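Local coordinates for uncharacterized protein (Parabacteroides merdae, PDB 4MXN) that is a putative glycosyl hydrolase of family 28 with a pectate-lyase-like fold, probably acting on polysaccharides, its substrate being unestablished, at residues A[97-102]-A[150-155]; A[174-179]-A[197-202]. One frame throughout, in Å; residues are numbered along the deposited sequence.

Contact 1: residues A[97-102]-A[150-155]; sequences GGCNAI and LICMEG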
loop_
_atom_site.group_PDB
_atom_site.type_symbol
_atom_site.label_atom_id
_atom_site.label_comp_id
_atom_site.label_asym_id
_atom_site.label_seq_id
_atom_site.Cartn_x
_atom_site.Cartn_y
_atom_site.Cartn_z
ATOM N N GLY A 97 -2.561 15.873 1.831
ATOM C CA GLY A 97 -1.280 16.290 1.266
ATOM C C GLY A 97 -0.360 15.142 0.912
ATOM O O GLY A 97 0.205 14.501 1.802
ATOM N N GLY A 98 -0.243 14.870 -0.381
ATOM C CA GLY A 98 0.618 13.811 -0.889
ATOM C C GLY A 98 0.153 12.407 -0.569
ATOM O O GLY A 98 -1.048 12.134 -0.503
ATOM N N CYS A 99 1.112 11.509 -0.378
ATOM C CA CYS A 99 0.879 10.090 -0.118
ATOM C C CYS A 99 0.293 9.808 1.258
ATOM O O CYS A 99 0.928 10.031 2.299
ATOM C CB CYS A 99 2.155 9.284 -0.337
ATOM S SG CYS A 99 2.331 8.642 -2.020
ATOM N N ASN A 100 -0.929 9.276 1.233
ATOM C CA ASN A 100 -1.673 8.813 2.407
ATOM C C ASN A 100 -2.065 7.366 2.192
ATOM O O ASN A 100 -3.018 7.089 1.454
ATOM C CB ASN A 100 -2.912 9.667 2.676
ATOM C CG ASN A 100 -3.669 9.196 3.906
ATOM O OD1 ASN A 100 -3.133 8.554 4.814
ATOM N ND2 ASN A 100 -4.930 9.500 3.969
ATOM N N ALA A 101 -1.327 6.445 2.817
ATOM C CA ALA A 101 -1.549 5.015 2.634
ATOM C C ALA A 101 -1.115 4.200 3.837
ATOM O O ALA A 101 -0.523 4.753 4.748
ATOM C CB ALA A 101 -0.795 4.537 1.397
ATOM N N ILE A 102 -1.386 2.879 3.830
ATOM C CA ILE A 102 -0.922 1.972 4.909
ATOM C C ILE A 102 0.608 1.882 4.820
ATOM O O ILE A 102 1.301 1.910 5.840
ATOM C CB ILE A 102 -1.613 0.591 4.863
ATOM C CG1 ILE A 102 -3.160 0.769 5.006
ATOM C CG2 ILE A 102 -1.033 -0.356 5.950
ATOM C CD1 ILE A 102 -3.970 -0.556 4.978
ATOM N N LEU A 150 -3.826 1.650 -0.032
ATOM C CA LEU A 150 -3.077 0.574 0.631
ATOM C C LEU A 150 -1.585 0.840 0.461
ATOM O O LEU A 150 -0.836 0.730 1.431
ATOM C CB LEU A 150 -3.474 -0.811 0.120
ATOM C CG LEU A 150 -4.899 -1.225 0.434
ATOM C CD1 LEU A 150 -5.280 -2.469 -0.316
ATOM C CD2 LEU A 150 -5.114 -1.472 1.903
ATOM N N ILE A 151 -1.180 1.249 -0.758
ATOM C CA ILE A 151 0.191 1.602 -1.142
ATOM C C ILE A 151 0.186 2.924 -1.905
ATOM O O ILE A 151 -0.643 3.121 -2.798
ATOM C CB ILE A 151 0.808 0.456 -2.012
ATOM C CG1 ILE A 151 1.109 -0.806 -1.190
ATOM C CG2 ILE A 151 2.011 0.915 -2.835
ATOM C CD1 ILE A 151 1.311 -2.098 -2.137
ATOM N N CYS A 152 1.113 3.827 -1.562
ATOM C CA CYS A 152 1.266 5.098 -2.266
ATOM C C CYS A 152 2.749 5.461 -2.360
ATOM O O CYS A 152 3.397 5.637 -1.324
ATOM C CB CYS A 152 0.462 6.215 -1.603
ATOM S SG CYS A 152 0.535 7.803 -2.480
HETATM N N MSE A 153 3.271 5.589 -3.593
HETATM C CA MSE A 153 4.670 5.984 -3.823
HETATM C C MSE A 153 4.724 7.274 -4.606
HETATM O O MSE A 153 4.105 7.383 -5.665
HETATM C CB MSE A 153 5.468 4.903 -4.566
HETATM C CG MSE A 153 6.100 3.892 -3.657
HETATM SE SE MSE A 153 4.978 2.317 -3.532
HETATM C CE MSE A 153 5.890 1.469 -2.027
ATOM N N GLU A 154 5.469 8.254 -4.099
ATOM C CA GLU A 154 5.606 9.531 -4.801
ATOM C C GLU A 154 7.075 9.931 -4.907
ATOM O O GLU A 154 7.760 10.034 -3.888
ATOM C CB GLU A 154 4.783 10.646 -4.144
ATOM C CG GLU A 154 4.647 11.873 -5.043
ATOM C CD GLU A 154 3.950 13.068 -4.422
ATOM O OE1 GLU A 154 3.053 12.874 -3.569
ATOM O OE2 GLU A 154 4.289 14.208 -4.811
ATOM N N GLY A 155 7.520 10.189 -6.128
ATOM C CA GLY A 155 8.888 10.622 -6.419
ATOM C C GLY A 155 9.946 9.583 -6.100
ATOM O O GLY A 155 11.098 9.933 -5.852
#
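Residues 97-102, a loop that leads into strand 104-106, run roughly opposite to residues 150-155, the end-to-end directions lying 147° apart, and the backbones come together at two places, Cys99 by Cys152 and Ile102 by Leu150. At the first, a disulfide ties the loop to strand 151-154: SG of Cys99 is bonded to SG of Cys152 at 2.0 Å with a torsion of -76° about the S-S bond. SG of Cys152 stands anti to its own backbone N (chi1 -177°), which carries the sulfur out from the strand to meet Cys99. Beyond the bond, SG of Cys99 rests 3.8 Å from CB of Glu154. The extended side chain of Glu154 reaches across to the start of the loop, with OE1 3.7 Å from CA of Gly98. Ala101 adds its methyl on the other side of the bridge, with CB 3.7 Å from CB of Cys152. At the corner end, Ile102 and Leu150 lie side by side and point the same way, CD1 of Ile102 pressing tightly on CD2 of Leu150 at 3.4 Å. A weak, bent hydrogen bond joins Ile102 N to Leu150 O at 3.3 Å. The arrangement is a largely buried, disulfide-tied loop lying against a strand of a parallel beta-helix.

Contact 2: residues A[174-179]-A[197-202]; sequences EIYKDC and KAISIS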
loop_
_atom_site.group_PDB
_atom_site.type_symbol
_atom_site.label_atom_id
_atom_site.label_comp_id
_atom_site.label_asym_id
_atom_site.label_seq_id
_atom_site.Cartn_x
_atom_site.Cartn_y
_atom_site.Cartn_z
ATOM N N GLU A 174 -3.508 1.157 -5.021
ATOM C CA GLU A 174 -2.129 1.540 -5.330
ATOM C C GLU A 174 -2.061 2.873 -5.995
ATOM O O GLU A 174 -2.783 3.103 -6.965
ATOM C CB GLU A 174 -1.485 0.524 -6.299
ATOM C CG GLU A 174 -1.376 -0.926 -5.873
ATOM C CD GLU A 174 -1.110 -1.866 -7.043
ATOM O OE1 GLU A 174 0.000 -1.818 -7.616
ATOM O OE2 GLU A 174 -2.030 -2.625 -7.415
ATOM N N ILE A 175 -1.134 3.725 -5.556
ATOM C CA ILE A 175 -0.925 5.045 -6.172
ATOM C C ILE A 175 0.545 5.188 -6.507
ATOM O O ILE A 175 1.389 4.999 -5.628
ATOM C CB ILE A 175 -1.422 6.219 -5.282
ATOM C CG1 ILE A 175 -2.955 6.139 -5.002
ATOM C CG2 ILE A 175 -1.042 7.595 -5.923
ATOM C CD1 ILE A 175 -3.418 7.107 -3.953
ATOM N N TYR A 176 0.854 5.479 -7.781
ATOM C CA TYR A 176 2.227 5.703 -8.250
ATOM C C TYR A 176 2.246 7.068 -8.887
ATOM O O TYR A 176 1.528 7.315 -9.868
ATOM C CB TYR A 176 2.716 4.589 -9.211
ATOM C CG TYR A 176 2.598 3.209 -8.604
ATOM C CD1 TYR A 176 3.500 2.771 -7.634
ATOM C CD2 TYR A 176 1.564 2.353 -8.968
ATOM C CE1 TYR A 176 3.362 1.519 -7.032
ATOM C CE2 TYR A 176 1.420 1.097 -8.374
ATOM C CZ TYR A 176 2.328 0.682 -7.415
ATOM O OH TYR A 176 2.183 -0.543 -6.817
ATOM N N LYS A 177 2.980 7.991 -8.258
ATOM C CA LYS A 177 3.061 9.368 -8.703
ATOM C C LYS A 177 4.513 9.789 -8.853
ATOM O O LYS A 177 5.264 9.691 -7.887
ATOM C CB LYS A 177 2.327 10.294 -7.705
ATOM C CG LYS A 177 2.320 11.753 -8.133
ATOM C CD LYS A 177 1.473 12.630 -7.222
ATOM C CE LYS A 177 1.595 14.098 -7.588
ATOM N NZ LYS A 177 1.094 14.403 -8.957
ATOM N N ASP A 178 4.905 10.257 -10.067
ATOM C CA ASP A 178 6.247 10.775 -10.405
ATOM C C ASP A 178 7.354 9.790 -10.007
ATOM O O ASP A 178 8.399 10.198 -9.511
ATOM C CB ASP A 178 6.490 12.150 -9.736
ATOM C CG ASP A 178 5.430 13.199 -10.023
ATOM O OD1 ASP A 178 4.876 13.195 -11.146
ATOM O OD2 ASP A 178 5.174 14.041 -9.133
ATOM N N CYS A 179 7.116 8.494 -10.222
ATOM C CA CYS A 179 8.075 7.446 -9.896
ATOM C C CYS A 179 8.853 7.014 -11.142
ATOM O O CYS A 179 8.381 7.179 -12.269
ATOM C CB CYS A 179 7.378 6.250 -9.253
ATOM S SG CYS A 179 6.696 6.568 -7.612
ATOM N N LYS A 197 -11.195 2.748 -7.923
ATOM C CA LYS A 197 -10.123 2.271 -8.798
ATOM C C LYS A 197 -9.101 1.500 -7.987
ATOM O O LYS A 197 -8.980 1.716 -6.779
ATOM C CB LYS A 197 -9.452 3.440 -9.560
ATOM C CG LYS A 197 -10.405 4.178 -10.516
ATOM C CD LYS A 197 -10.558 3.428 -11.835
ATOM C CE LYS A 197 -11.512 4.083 -12.809
ATOM N NZ LYS A 197 -11.522 3.352 -14.092
ATOM N N ALA A 198 -8.413 0.557 -8.634
ATOM C CA ALA A 198 -7.385 -0.250 -7.993
ATOM C C ALA A 198 -6.038 0.437 -8.086
ATOM O O ALA A 198 -5.221 0.275 -7.181
ATOM C CB ALA A 198 -7.303 -1.621 -8.649
ATOM N N ILE A 199 -5.772 1.148 -9.208
ATOM C CA ILE A 199 -4.461 1.783 -9.440
ATOM C C ILE A 199 -4.608 3.154 -10.056
ATOM O O ILE A 199 -5.299 3.308 -11.061
ATOM C CB ILE A 199 -3.553 0.886 -10.330
ATOM C CG1 ILE A 199 -3.219 -0.428 -9.609
ATOM C CG2 ILE A 199 -2.219 1.605 -10.716
ATOM C CD1 ILE A 199 -2.908 -1.417 -10.469
ATOM N N SER A 200 -3.877 4.130 -9.481
ATOM C CA SER A 200 -3.763 5.499 -9.945
ATOM C C SER A 200 -2.303 5.732 -10.353
ATOM O O SER A 200 -1.402 5.500 -9.533
ATOM C CB SER A 200 -4.225 6.478 -8.872
ATOM O OG SER A 200 -4.120 7.813 -9.340
ATOM N N ILE A 201 -2.060 6.122 -11.630
ATOM C CA ILE A 201 -0.701 6.367 -12.145
ATOM C C ILE A 201 -0.662 7.764 -12.780
ATOM O O ILE A 201 -1.545 8.120 -13.577
ATOM C CB ILE A 201 -0.197 5.258 -13.140
ATOM C CG1 ILE A 201 -0.202 3.844 -12.500
ATOM C CG2 ILE A 201 1.210 5.579 -13.683
ATOM C CD1 ILE A 201 0.038 2.639 -13.467
ATOM N N SER A 202 0.358 8.548 -12.425
ATOM C CA SER A 202 0.574 9.888 -12.982
ATOM C C SER A 202 2.058 10.217 -12.963
ATOM O O SER A 202 2.740 9.895 -11.985
ATOM C CB SER A 202 -0.225 10.950 -12.230
ATOM O OG SER A 202 0.242 11.149 -10.908
HETATM O O HOH W 1 -1.176 8.783 -9.323
HETATM O O HOH W 2 2.177 13.449 -11.441
#
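Strands 174-177 and 199-202 are in-register parallel neighbours on one face of a right-handed parallel beta-helix, the fold of family 28 glycosyl hydrolases, and belong to successive turns of the coil. Their axes run 4.7 Å apart and 2° from parallel. The backbone ladder alternates in the parallel manner: Glu174 N donates to Ala198 O, Ser200 N to Glu174 O, Tyr176 N to Ser200 O (172° at the hydrogen), Ser202 N to Tyr176 O, and Asp178 N to Ser202 O just past the strand end. CA-H groups of Ile199 and Ile201 also lean on the oxygens of Glu174 and Tyr176.

Glu174, Tyr176, Ile199 and Ile201 share the buried face. Glu174 lies alongside Ile199, its OE2 3.3 Å from CG1 of that residue. Its other oxygen, OE1, sits in the plane of the Tyr176 ring and takes the hydroxyl hydrogen on its anti lone pair, with OH to OE1 at 2.7 Å. This bond holds the carboxylate of the buried Glu174 at the hydroxyl end of the ring; the CD2 edge of the same ring meets CG2 of Ile199 and CG1 of Ile201.

On the other face Ile175 CG1 approaches Ser200 CB, while the Lys177 chain passes Ser202, CG 3.5 Å from OG. One water bridges Tyr176 O and the hydroxyls of Ser200 and Ser202. A second also bonds OG of Ser202, accepts from NZ of Lys177, whose chain is extended up to a turn at its last torsion (chi4 63°), and donates to Asp178 OD1 at 2.7 Å.

In the fold
The two contacts are linked through neighbouring strands of the same parallel sheet, their centres about 9 Å apart. Strand 151-154 of contact 1 lies beside strand 174-177 of contact 2, with probable hydrogen bonds from Met153 N to Ile175 O (2.8 Å) and from Ile175 N to Ile151 O (2.9 Å). Side chains also meet from strand to strand: Cys152 touches Ile175, Glu154 touches Lys177, and Met153 touches Tyr176 on the buried side. Contact 1 lays a disulfide-bound loop against strand 151-154, whereas contact 2 continues the ladder to strand 199-202, which is followed in the sheet by strand 221-223. With no active site established for this protein, neither contact can be placed relative to one.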